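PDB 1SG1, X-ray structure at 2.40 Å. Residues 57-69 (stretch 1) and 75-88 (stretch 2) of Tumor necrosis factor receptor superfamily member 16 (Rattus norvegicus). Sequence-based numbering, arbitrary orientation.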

# COMPACT_ATOMS: atom_id res chain seq x y z
N PRO C 57 9.90 10.01 20.07
CA PRO C 57 9.02 10.74 19.16
C PRO C 57 8.97 10.12 17.76
O PRO C 57 10.00 9.92 17.12
N CYS C 58 7.76 9.82 17.32
CA CYS C 58 7.53 9.23 16.02
C CYS C 58 8.14 10.13 14.98
O CYS C 58 7.94 11.34 15.05
N THR C 59 8.85 9.53 14.03
CA THR C 59 9.50 10.24 12.93
C THR C 59 8.42 10.90 12.06
O THR C 59 7.43 10.27 11.71
N GLU C 60 8.59 12.16 11.72
CA GLU C 60 7.61 12.85 10.89
C GLU C 60 8.15 13.09 9.49
O GLU C 60 9.32 13.42 9.31
N CYS C 61 7.28 12.95 8.50
CA CYS C 61 7.66 13.16 7.13
C CYS C 61 7.51 14.64 6.85
O CYS C 61 6.41 15.20 6.91
N LEU C 62 8.63 15.29 6.55
CA LEU C 62 8.63 16.71 6.30
C LEU C 62 8.91 17.00 4.84
O LEU C 62 9.58 16.23 4.20
N GLY C 63 8.38 18.11 4.34
CA GLY C 63 8.63 18.53 2.96
C GLY C 63 8.07 17.64 1.85
O GLY C 63 6.86 17.41 1.75
N LEU C 64 8.98 17.18 1.00
CA LEU C 64 8.66 16.30 -0.11
C LEU C 64 8.58 14.86 0.37
O LEU C 64 8.39 13.94 -0.42
N GLN C 65 8.74 14.65 1.68
CA GLN C 65 8.70 13.30 2.24
C GLN C 65 7.26 12.92 2.54
O GLN C 65 6.51 13.73 3.06
N SER C 66 6.89 11.69 2.22
CA SER C 66 5.54 11.22 2.47
C SER C 66 5.50 9.93 3.27
O SER C 66 6.37 9.06 3.18
N MET C 67 4.44 9.79 4.04
CA MET C 67 4.27 8.63 4.87
C MET C 67 4.19 7.38 4.01
O MET C 67 3.41 7.28 3.09
N SER C 68 5.04 6.43 4.32
CA SER C 68 5.06 5.17 3.63
C SER C 68 4.57 4.17 4.65
O SER C 68 4.10 3.11 4.30
N ALA C 69 4.70 4.55 5.91
CA ALA C 69 4.28 3.72 7.04
C ALA C 69 3.87 4.59 8.23
O ALA C 69 4.60 5.49 8.63
N ASP C 75 6.14 0.84 16.93
CA ASP C 75 6.95 0.93 15.74
C ASP C 75 6.94 2.35 15.18
O ASP C 75 5.92 3.01 15.10
N ASP C 76 8.12 2.84 14.82
CA ASP C 76 8.24 4.17 14.29
C ASP C 76 7.57 4.21 12.91
O ASP C 76 7.23 3.18 12.33
N ALA C 77 7.40 5.42 12.40
CA ALA C 77 6.81 5.62 11.12
C ALA C 77 7.95 5.56 10.11
O ALA C 77 9.11 5.65 10.48
N VAL C 78 7.60 5.38 8.84
CA VAL C 78 8.58 5.37 7.79
C VAL C 78 8.13 6.37 6.72
O VAL C 78 6.95 6.48 6.42
N CYS C 79 9.10 7.11 6.19
CA CYS C 79 8.87 8.13 5.19
C CYS C 79 9.67 7.92 3.92
O CYS C 79 10.83 7.58 3.98
N ARG C 80 9.05 8.16 2.78
CA ARG C 80 9.73 8.03 1.50
C ARG C 80 9.41 9.25 0.65
O ARG C 80 8.49 10.00 0.97
N CYS C 81 10.18 9.49 -0.39
CA CYS C 81 9.90 10.64 -1.25
C CYS C 81 8.54 10.46 -1.92
O CYS C 81 8.21 9.38 -2.39
N ALA C 82 7.75 11.53 -1.94
CA ALA C 82 6.42 11.54 -2.55
C ALA C 82 6.36 10.91 -3.97
O ALA C 82 7.39 10.67 -4.61
N TYR C 83 5.15 10.66 -4.44
CA TYR C 83 4.94 10.04 -5.75
C TYR C 83 5.80 10.57 -6.89
O TYR C 83 6.54 9.80 -7.52
N GLY C 84 5.73 11.86 -7.17
CA GLY C 84 6.51 12.38 -8.28
C GLY C 84 8.02 12.52 -8.13
O GLY C 84 8.67 13.05 -9.02
N TYR C 85 8.59 12.04 -7.03
CA TYR C 85 10.02 12.17 -6.82
C TYR C 85 10.66 10.88 -6.38
O TYR C 85 9.97 9.91 -6.14
N TYR C 86 11.98 10.91 -6.27
CA TYR C 86 12.78 9.77 -5.82
C TYR C 86 13.87 10.35 -4.89
O TYR C 86 14.16 11.52 -4.96
N GLN C 87 14.46 9.52 -4.05
CA GLN C 87 15.50 9.99 -3.13
C GLN C 87 16.89 9.87 -3.70
O GLN C 87 17.30 8.79 -4.12
N ASP C 88 17.61 10.98 -3.73
CA ASP C 88 18.98 10.99 -4.22
C ASP C 88 19.86 10.36 -3.13
O ASP C 88 19.85 10.80 -1.98

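Which side chains line the contact around the paired strands? Gln65 to Met67 pairs antiparallel with Cys79 to Cys81, and Ala69 pairs with Val78 beyond a beta bulge. Gln65 leaves its backbone sideways, but with chi1 m and chi2 m its end comes nearer the second stretch: Gln65 NE2 lies 3.2 Å from Cys79 CB, a packing contact and not a hydrogen bond.

Where is the covalent link? Cys61 points toward the second stretch and Cys79 lies on the same face as Met67; both adopt the m rotamer, and the SG atoms of Cys61 and Cys79 join in a disulfide at 2.0 Å with chi3 of -86°. It ties the loop before strand Gln65 to Met67 to strand Val78 to Cys81.

Which apolar side chains pack together? Leu64 points toward the second stretch and, with chi1 m and chi2 t, lays its CD2 over one face of the Tyr85 ring, 3.9 Å from the ring centroid, a CH-pi contact. Tyr85 is itself m. On the sheet face shared with Ser66 and Arg80, Ala69 CB meets Val78 CB at 3.6 Å, while Ala77 CB, pointing toward the first stretch, sits 3.2 Å from Ala69 O.

How are the polar side chains satisfied? Asp76, rotamer t, turns its carboxylate to Thr59: OD1 of Asp76 accepts from Thr59 N at 2.8 Å, and OD2 of Asp76 takes a very short bond from Thr59 OG1 (m) at 2.4 Å. The same Asp76 OD1 also receives Ala77 N at 2.5 Å, so one carboxylate bonds to Thr59 across the contact and to the next residue in its own stretch. Ser66, rotamer p, adds a bond from Ser66 OG to Arg80 O at 3.2 Å. Arg80 (m) extends its guanidinium past Ser68 (t), whose CB covers one face; Ser68 OG lies 2.5 Å from Arg80 NH2.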

# COMPACT_ATOMS: atom_id res chain seq x y z
CB PRO C 57 9.62 12.15 19.17
CG PRO C 57 11.09 11.88 19.40
CD PRO C 57 11.07 10.82 20.46
CB CYS C 58 6.04 9.17 15.72
SG CYS C 58 5.09 7.94 16.63
CB THR C 59 10.30 9.25 12.05
OG1 THR C 59 11.36 8.66 12.82
CG2 THR C 59 10.88 9.94 10.83
CB GLU C 60 7.23 14.19 11.47
CG GLU C 60 6.86 14.21 12.92
CD GLU C 60 6.23 15.53 13.28
OE1 GLU C 60 6.78 16.57 12.84
OE2 GLU C 60 5.20 15.52 13.99
CB CYS C 61 6.76 12.34 6.21
SG CYS C 61 6.57 10.59 6.71
CB LEU C 62 9.68 17.37 7.20
CG LEU C 62 9.76 16.78 8.62
CD1 LEU C 62 10.98 17.32 9.34
CD2 LEU C 62 8.49 17.10 9.41
CB LEU C 64 9.74 16.38 -1.19
CG LEU C 64 9.82 17.63 -2.07
CD1 LEU C 64 10.96 17.48 -3.07
CD2 LEU C 64 8.48 17.84 -2.79
CB GLN C 65 9.54 13.24 3.52
CG GLN C 65 11.04 13.23 3.27
CD GLN C 65 11.51 11.89 2.77
OE1 GLN C 65 12.46 11.79 1.99
NE2 GLN C 65 10.86 10.83 3.25
CB SER C 66 4.79 11.03 1.15
OG SER C 66 5.33 9.94 0.44
CB MET C 67 3.01 8.82 5.71
CG MET C 67 2.55 7.61 6.50
SD MET C 67 1.24 8.07 7.64
CE MET C 67 2.26 8.64 8.98
CB SER C 68 6.47 4.82 3.21
OG SER C 68 6.47 3.49 2.74
CB ALA C 69 5.41 2.79 7.43
CB ASP C 75 6.42 -0.07 14.70
CG ASP C 75 7.52 -0.90 14.05
OD1 ASP C 75 7.19 -1.76 13.21
OD2 ASP C 75 8.71 -0.69 14.36
CB ASP C 76 9.71 4.53 14.16
CG ASP C 76 9.92 5.98 13.85
OD1 ASP C 76 8.95 6.74 13.92
OD2 ASP C 76 11.06 6.36 13.54
CB ALA C 77 6.14 6.97 11.06
CB VAL C 78 8.77 3.96 7.20
CG1 VAL C 78 10.01 3.95 6.35
CG2 VAL C 78 8.91 2.93 8.32
CB CYS C 79 9.25 9.50 5.74
SG CYS C 79 8.44 10.01 7.27
CB ARG C 80 9.26 6.76 0.78
CG ARG C 80 10.06 5.51 1.19
CD ARG C 80 9.78 4.32 0.26
NE ARG C 80 8.71 3.45 0.74
CZ ARG C 80 7.65 3.11 0.02
NH1 ARG C 80 7.50 3.57 -1.22
NH2 ARG C 80 6.73 2.30 0.53
CB CYS C 81 10.97 10.80 -2.33
SG CYS C 81 12.56 11.38 -1.68
CB ALA C 82 5.88 12.97 -2.59
CB TYR C 83 3.46 10.13 -6.15
CG TYR C 83 3.15 9.52 -7.51
CD1 TYR C 83 1.98 9.87 -8.21
CD2 TYR C 83 4.03 8.62 -8.12
CE1 TYR C 83 1.71 9.35 -9.47
CE2 TYR C 83 3.77 8.10 -9.39
CZ TYR C 83 2.61 8.47 -10.06
OH TYR C 83 2.36 7.96 -11.32
CB TYR C 85 10.31 13.23 -5.74
CG TYR C 85 9.50 14.50 -5.87
CD1 TYR C 85 8.12 14.50 -5.64
CD2 TYR C 85 10.11 15.70 -6.24
CE1 TYR C 85 7.37 15.67 -5.77
CE2 TYR C 85 9.37 16.87 -6.38
CZ TYR C 85 8.00 16.85 -6.14
OH TYR C 85 7.27 18.01 -6.27
CB TYR C 86 13.43 9.06 -7.01
CG TYR C 86 14.59 9.81 -7.63
CD1 TYR C 86 15.91 9.43 -7.38
CD2 TYR C 86 14.37 10.90 -8.46
CE1 TYR C 86 16.98 10.13 -7.94
CE2 TYR C 86 15.43 11.61 -9.02
CZ TYR C 86 16.73 11.22 -8.76
OH TYR C 86 17.78 11.90 -9.34
CB GLN C 87 15.41 9.22 -1.81
CG GLN C 87 16.59 9.44 -0.86
CD GLN C 87 16.23 9.22 0.61
OE1 GLN C 87 15.66 8.19 0.98
NE2 GLN C 87 16.57 10.19 1.46
CB ASP C 88 19.43 12.42 -4.52
CG ASP C 88 20.84 12.50 -5.05
OD1 ASP C 88 21.77 12.16 -4.29
OD2 ASP C 88 21.03 12.90 -6.21